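Local coordinates for protein potential RNA-dependent RNA polymerase (Human picobirnavirus, PDB 5I62) that catalyses RNA-templated RNA synthesis from ribonucleoside triphosphates and probably serves both transcription and genome replication of a small double-stranded RNA virus, at residues 113-118 and 281-286; 216-221 and 291-296. All blocks are in the same frame, centred on the assembly; numbering follows the deposited sequence.

Interaction 1. Residues 113-118 and 281-286; sequences AAKSEW and LADLLT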
loop_
_atom_site.group_PDB
_atom_site.type_symbol
_atom_site.label_atom_id
_atom_site.label_comp_id
_atom_site.label_asym_id
_atom_site.label_seq_id
_atom_site.Cartn_x
_atom_site.Cartn_y
_atom_site.Cartn_z
ATOM N N ALA A 113 14.852 -21.271 -3.309
ATOM C CA ALA A 113 14.059 -21.044 -4.513
ATOM C C ALA A 113 13.871 -19.547 -4.768
ATOM O O ALA A 113 14.010 -19.070 -5.902
ATOM C CB ALA A 113 12.712 -21.753 -4.392
ATOM N N ALA A 114 13.595 -18.783 -3.718
ATOM C CA ALA A 114 13.413 -17.344 -3.892
ATOM C C ALA A 114 14.695 -16.687 -4.392
ATOM O O ALA A 114 14.665 -15.852 -5.307
ATOM C CB ALA A 114 12.944 -16.715 -2.586
ATOM N N LYS A 115 15.836 -17.055 -3.795
ATOM C CA LYS A 115 17.127 -16.506 -4.211
ATOM C C LYS A 115 17.423 -16.842 -5.666
ATOM O O LYS A 115 18.031 -16.044 -6.388
ATOM C CB LYS A 115 18.247 -17.043 -3.320
ATOM C CG LYS A 115 18.223 -16.564 -1.863
ATOM C CD LYS A 115 19.425 -17.130 -1.095
ATOM C CE LYS A 115 19.282 -16.895 0.415
ATOM N NZ LYS A 115 20.427 -17.443 1.231
ATOM N N SER A 116 17.024 -18.038 -6.103
ATOM C CA SER A 116 17.333 -18.474 -7.458
ATOM C C SER A 116 16.671 -17.591 -8.499
ATOM O O SER A 116 17.186 -17.468 -9.613
ATOM C CB SER A 116 16.905 -19.925 -7.652
ATOM O OG SER A 116 17.671 -20.746 -6.800
ATOM N N GLU A 117 15.533 -16.971 -8.168
ATOM C CA GLU A 117 14.881 -16.113 -9.151
ATOM C C GLU A 117 15.721 -14.900 -9.523
ATOM O O GLU A 117 15.479 -14.307 -10.571
ATOM C CB GLU A 117 13.514 -15.653 -8.666
ATOM C CG GLU A 117 12.528 -16.773 -8.453
ATOM C CD GLU A 117 11.122 -16.253 -8.214
ATOM O OE1 GLU A 117 10.677 -16.253 -7.041
ATOM O OE2 GLU A 117 10.468 -15.823 -9.197
ATOM N N TRP A 118 16.691 -14.504 -8.698
ATOM C CA TRP A 118 17.563 -13.390 -9.054
ATOM C C TRP A 118 19.025 -13.808 -9.225
ATOM O O TRP A 118 19.930 -12.989 -9.050
ATOM C CB TRP A 118 17.410 -12.233 -8.059
ATOM C CG TRP A 118 17.541 -12.540 -6.595
ATOM C CD1 TRP A 118 18.687 -12.866 -5.913
ATOM C CD2 TRP A 118 16.494 -12.495 -5.616
ATOM N NE1 TRP A 118 18.412 -13.037 -4.573
ATOM C CE2 TRP A 118 17.077 -12.813 -4.362
ATOM C CE3 TRP A 118 15.124 -12.228 -5.676
ATOM C CZ2 TRP A 118 16.336 -12.867 -3.188
ATOM C CZ3 TRP A 118 14.390 -12.274 -4.507
ATOM C CH2 TRP A 118 14.992 -12.593 -3.281
ATOM N N LEU A 281 17.867 -10.162 1.760
ATOM C CA LEU A 281 18.595 -8.912 1.549
ATOM C C LEU A 281 20.103 -9.137 1.599
ATOM O O LEU A 281 20.853 -8.554 0.806
ATOM C CB LEU A 281 18.178 -7.879 2.597
ATOM C CG LEU A 281 16.763 -7.362 2.386
ATOM C CD1 LEU A 281 16.390 -6.412 3.526
ATOM C CD2 LEU A 281 16.707 -6.657 1.052
ATOM N N ALA A 282 20.568 -9.982 2.523
ATOM C CA ALA A 282 22.001 -10.247 2.600
ATOM C C ALA A 282 22.499 -10.931 1.329
ATOM O O ALA A 282 23.628 -10.688 0.884
ATOM C CB ALA A 282 22.319 -11.082 3.840
ATOM N N ASP A 283 21.665 -11.780 0.722
ATOM C CA ASP A 283 22.017 -12.382 -0.562
ATOM C C ASP A 283 22.121 -11.328 -1.659
ATOM O O ASP A 283 23.054 -11.343 -2.469
ATOM C CB ASP A 283 20.980 -13.443 -0.951
ATOM C CG ASP A 283 21.403 -14.246 -2.175
ATOM O OD1 ASP A 283 22.318 -15.078 -2.046
ATOM O OD2 ASP A 283 20.844 -14.027 -3.271
ATOM N N LEU A 284 21.155 -10.408 -1.704
ATOM C CA LEU A 284 21.099 -9.403 -2.763
ATOM C C LEU A 284 22.205 -8.359 -2.635
ATOM O O LEU A 284 22.624 -7.772 -3.640
ATOM C CB LEU A 284 19.736 -8.711 -2.748
ATOM C CG LEU A 284 18.538 -9.544 -3.233
ATOM C CD1 LEU A 284 17.210 -8.899 -2.826
ATOM C CD2 LEU A 284 18.593 -9.666 -4.731
ATOM N N LEU A 285 22.667 -8.097 -1.422
ATOM C CA LEU A 285 23.574 -6.985 -1.176
ATOM C C LEU A 285 25.028 -7.444 -1.226
ATOM O O LEU A 285 25.340 -8.621 -1.064
ATOM C CB LEU A 285 23.285 -6.349 0.177
ATOM C CG LEU A 285 22.055 -5.447 0.280
ATOM C CD1 LEU A 285 21.609 -5.380 1.734
ATOM C CD2 LEU A 285 22.384 -4.051 -0.243
ATOM N N THR A 286 25.927 -6.482 -1.417
ATOM C CA THR A 286 27.353 -6.741 -1.350
ATOM C C THR A 286 28.048 -5.526 -0.748
ATOM O O THR A 286 27.606 -4.394 -0.936
ATOM C CB THR A 286 27.916 -7.067 -2.745
ATOM O OG1 THR A 286 29.299 -7.404 -2.637
ATOM C CG2 THR A 286 27.753 -5.875 -3.682
HETATM O O HOH W 1 22.816 -16.191 0.182
HETATM O O HOH W 2 20.789 -15.123 -5.826
#

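Interaction 2. Residues 216-221 and 291-296; sequences QVYQPL and VDWLER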
loop_
_atom_site.group_PDB
_atom_site.type_symbol
_atom_site.label_atom_id
_atom_site.label_comp_id
_atom_site.label_asym_id
_atom_site.label_seq_id
_atom_site.Cartn_x
_atom_site.Cartn_y
_atom_site.Cartn_z
ATOM N N GLN A 216 18.634 3.881 1.364
ATOM C CA GLN A 216 19.926 3.619 0.740
ATOM C C GLN A 216 19.994 2.199 0.173
ATOM O O GLN A 216 20.776 1.937 -0.747
ATOM C CB GLN A 216 21.059 3.826 1.740
ATOM C CG GLN A 216 21.337 5.279 2.106
ATOM C CD GLN A 216 22.514 5.370 3.041
ATOM O OE1 GLN A 216 22.352 5.306 4.261
ATOM N NE2 GLN A 216 23.717 5.453 2.477
ATOM N N VAL A 217 19.220 1.270 0.740
ATOM C CA VAL A 217 19.124 -0.091 0.219
ATOM C C VAL A 217 17.853 -0.252 -0.606
ATOM O O VAL A 217 17.889 -0.761 -1.730
ATOM C CB VAL A 217 19.164 -1.133 1.349
ATOM C CG1 VAL A 217 18.623 -2.477 0.836
ATOM C CG2 VAL A 217 20.579 -1.307 1.855
ATOM N N TYR A 218 16.714 0.170 -0.065
ATOM C CA TYR A 218 15.458 -0.188 -0.713
ATOM C C TYR A 218 15.265 0.544 -2.037
ATOM O O TYR A 218 14.642 0.003 -2.963
ATOM C CB TYR A 218 14.287 0.054 0.228
ATOM C CG TYR A 218 14.313 -0.884 1.401
ATOM C CD1 TYR A 218 14.166 -2.255 1.209
ATOM C CD2 TYR A 218 14.491 -0.418 2.697
ATOM C CE1 TYR A 218 14.198 -3.141 2.273
ATOM C CE2 TYR A 218 14.513 -1.298 3.777
ATOM C CZ TYR A 218 14.359 -2.659 3.557
ATOM O OH TYR A 218 14.375 -3.546 4.614
ATOM N N GLN A 219 15.791 1.778 -2.155
ATOM C CA GLN A 219 15.684 2.503 -3.422
ATOM C C GLN A 219 16.371 1.756 -4.562
ATOM O O GLN A 219 15.706 1.451 -5.567
ATOM C CB GLN A 219 16.245 3.924 -3.262
ATOM C CG GLN A 219 15.309 5.045 -3.444
ATOM C CD GLN A 219 15.997 6.368 -3.097
ATOM O OE1 GLN A 219 17.184 6.565 -3.385
ATOM N NE2 GLN A 219 15.256 7.264 -2.473
ATOM N N PRO A 220 17.671 1.448 -4.489
ATOM C CA PRO A 220 18.276 0.666 -5.580
ATOM C C PRO A 220 17.663 -0.718 -5.745
ATOM O O PRO A 220 17.601 -1.223 -6.870
ATOM C CB PRO A 220 19.762 0.591 -5.186
ATOM C CG PRO A 220 19.795 0.863 -3.745
ATOM C CD PRO A 220 18.671 1.821 -3.477
ATOM N N LEU A 221 17.213 -1.344 -4.655
ATOM C CA LEU A 221 16.564 -2.652 -4.750
ATOM C C LEU A 221 15.332 -2.593 -5.647
ATOM O O LEU A 221 15.166 -3.394 -6.578
ATOM C CB LEU A 221 16.173 -3.139 -3.354
ATOM C CG LEU A 221 15.612 -4.563 -3.267
ATOM C CD1 LEU A 221 15.981 -5.146 -1.923
ATOM C CD2 LEU A 221 14.102 -4.625 -3.439
ATOM N N VAL A 291 26.862 -4.987 5.179
ATOM C CA VAL A 291 26.915 -5.745 6.430
ATOM C C VAL A 291 26.470 -4.875 7.596
ATOM O O VAL A 291 25.685 -5.308 8.455
ATOM C CB VAL A 291 28.332 -6.309 6.668
ATOM C CG1 VAL A 291 28.392 -7.070 7.995
ATOM C CG2 VAL A 291 28.774 -7.199 5.517
ATOM N N ASP A 292 26.940 -3.625 7.631
ATOM C CA ASP A 292 26.586 -2.716 8.716
ATOM C C ASP A 292 25.114 -2.336 8.677
ATOM O O ASP A 292 24.459 -2.272 9.721
ATOM C CB ASP A 292 27.440 -1.462 8.644
ATOM C CG ASP A 292 28.754 -1.630 9.352
ATOM O OD1 ASP A 292 28.779 -2.342 10.379
ATOM O OD2 ASP A 292 29.767 -1.086 8.868
ATOM N N TRP A 293 24.606 -2.026 7.484
ATOM C CA TRP A 293 23.196 -1.714 7.303
ATOM C C TRP A 293 22.299 -2.837 7.824
ATOM O O TRP A 293 21.275 -2.576 8.467
ATOM C CB TRP A 293 22.928 -1.449 5.823
ATOM C CG TRP A 293 21.537 -0.990 5.513
ATOM C CD1 TRP A 293 21.103 0.307 5.400
ATOM C CD2 TRP A 293 20.394 -1.821 5.265
ATOM N NE1 TRP A 293 19.766 0.330 5.099
ATOM C CE2 TRP A 293 19.301 -0.960 5.014
ATOM C CE3 TRP A 293 20.189 -3.210 5.225
ATOM C CZ2 TRP A 293 18.020 -1.440 4.724
ATOM C CZ3 TRP A 293 18.912 -3.687 4.947
ATOM C CH2 TRP A 293 17.846 -2.800 4.696
ATOM N N LEU A 294 22.664 -4.092 7.545
ATOM C CA LEU A 294 21.829 -5.216 7.954
ATOM C C LEU A 294 21.788 -5.364 9.472
ATOM O O LEU A 294 20.767 -5.787 10.030
ATOM C CB LEU A 294 22.339 -6.501 7.299
ATOM C CG LEU A 294 22.027 -6.618 5.809
ATOM C CD1 LEU A 294 22.967 -7.624 5.130
ATOM C CD2 LEU A 294 20.559 -7.039 5.619
ATOM N N GLU A 295 22.883 -5.020 10.155
ATOM C CA GLU A 295 22.922 -5.144 11.608
ATOM C C GLU A 295 22.318 -3.926 12.296
ATOM O O GLU A 295 21.729 -4.060 13.372
ATOM C CB GLU A 295 24.349 -5.372 12.088
ATOM C CG GLU A 295 24.954 -6.695 11.608
ATOM C CD GLU A 295 24.139 -7.900 12.070
ATOM O OE1 GLU A 295 23.716 -7.927 13.253
ATOM O OE2 GLU A 295 23.889 -8.792 11.236
ATOM N N ARG A 296 22.475 -2.733 11.716
ATOM C CA ARG A 296 22.125 -1.480 12.387
ATOM C C ARG A 296 20.786 -0.904 11.971
ATOM O O ARG A 296 20.048 -0.409 12.818
ATOM C CB ARG A 296 23.177 -0.402 12.121
ATOM C CG ARG A 296 24.394 -0.425 12.997
ATOM C CD ARG A 296 25.480 0.423 12.343
ATOM N NE ARG A 296 25.548 1.783 12.861
ATOM C CZ ARG A 296 26.056 2.091 14.049
ATOM N NH1 ARG A 296 26.525 1.131 14.844
ATOM N NH2 ARG A 296 26.100 3.348 14.444
#

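Interaction 1. Residues 113-118 and 281-286
Trp118, just past helix 108-116, meets the last turn of helix 271-284, which follows strand 257-261 in the polymerase catalytic region, with both its polar edge and one indole face. Trp118 NE1 donates to Asp283 OD2 over 2.9 Å; the acceptor lies nearly in the ring plane and offers its anti lone pair, with an N-H...O angle of 152°. Over the face, Leu284 CD2 makes a CH-pi contact, 3.3 Å from the centroid of the Trp118 five-membered ring. Ala114 O and Lys115 CA lie against the opposite face, and chi1 of 52° sets the indole there, its CG between backbone N and carbonyl carbon. The extended chain of Lys115 runs past the carboxylate, Lys115 CD lying 3.7 Å from Asp283 CG. Its NZ forms a salt bridge with Glu279, one turn earlier on the facing helix, and is linked to Asp283 OD1 only by a water. A second water donates to Lys115 O and to Asp283 OD2, which also pairs with Arg123. OD2 thus gathers an indole N-H, a water and a guanidinium group, probably stabilising ionised aspartate. Tryptophan suits this junction because one side chain supplies an apolar face for leucine and a directed N-H for the acid.

Interaction 2. Residues 216-221 and 291-296
Trp293 extends toward helix 208-228 because its CG stands anti to the backbone N (chi1 -175°), which carries the indole out from helix 288-296 of the polymerase catalytic region and joins the two helices. Val217 has CG2 beside its own backbone N and anti to the carbonyl carbon, and this branch rests on the indole face. Val217 CG2 is 3.5 Å from the centroid of the Trp293 five-membered ring, 14° off the normal: a CH-pi contact. Branching at CB suits valine to this place, for while CG2 covers the five-membered ring, Val217 CG1 comes to the six-membered end, 4.0 Å from Trp293 CH2, and the two methyls share the indole. Tyr218 meets that same end in an offset edge-to-face pair, planes at 72° and centroids of the Tyr218 and Trp293 six-membered rings 5.4 Å apart. The indole presents its edge, bringing Trp293 CZ2 within 3.6 Å of Tyr218 CE2. Trp293 NE1 donates to Arg213 O, one turn before Val217, while Tyr218 OH bonds with Asp330 and Lys301. Helix 208-228 thus offers the indole a methyl on its face, an aromatic ring at its edge and a carbonyl at its nitrogen, so a buried, largely apolar interface still satisfies the N-H.

From the N terminus, the chain passes first through 113-118, then 216-221 on helix 208-228, then 281-286, spanning the end of helix 271-284 and the turn after it, and 291-296 at the end of helix 288-296. Interaction 1 closes a loop of 162 intervening residues and interaction 2 one of 69; their segments alternate, so the two closures cross rather than nest. Their centres are 14 Å apart, and they touch directly: Leu281 packs on Leu221 and Tyr218, Leu285 on Val217, and Ala282 on Leu294. Helix 271-284 thus bridges helix 108-116 to the pair formed by helices 208-228 and 288-296. Asp330 of helix 327-345 touches Leu281 and hydrogen-bonds Tyr218 OH, while Leu333 of that helix packs on Trp118.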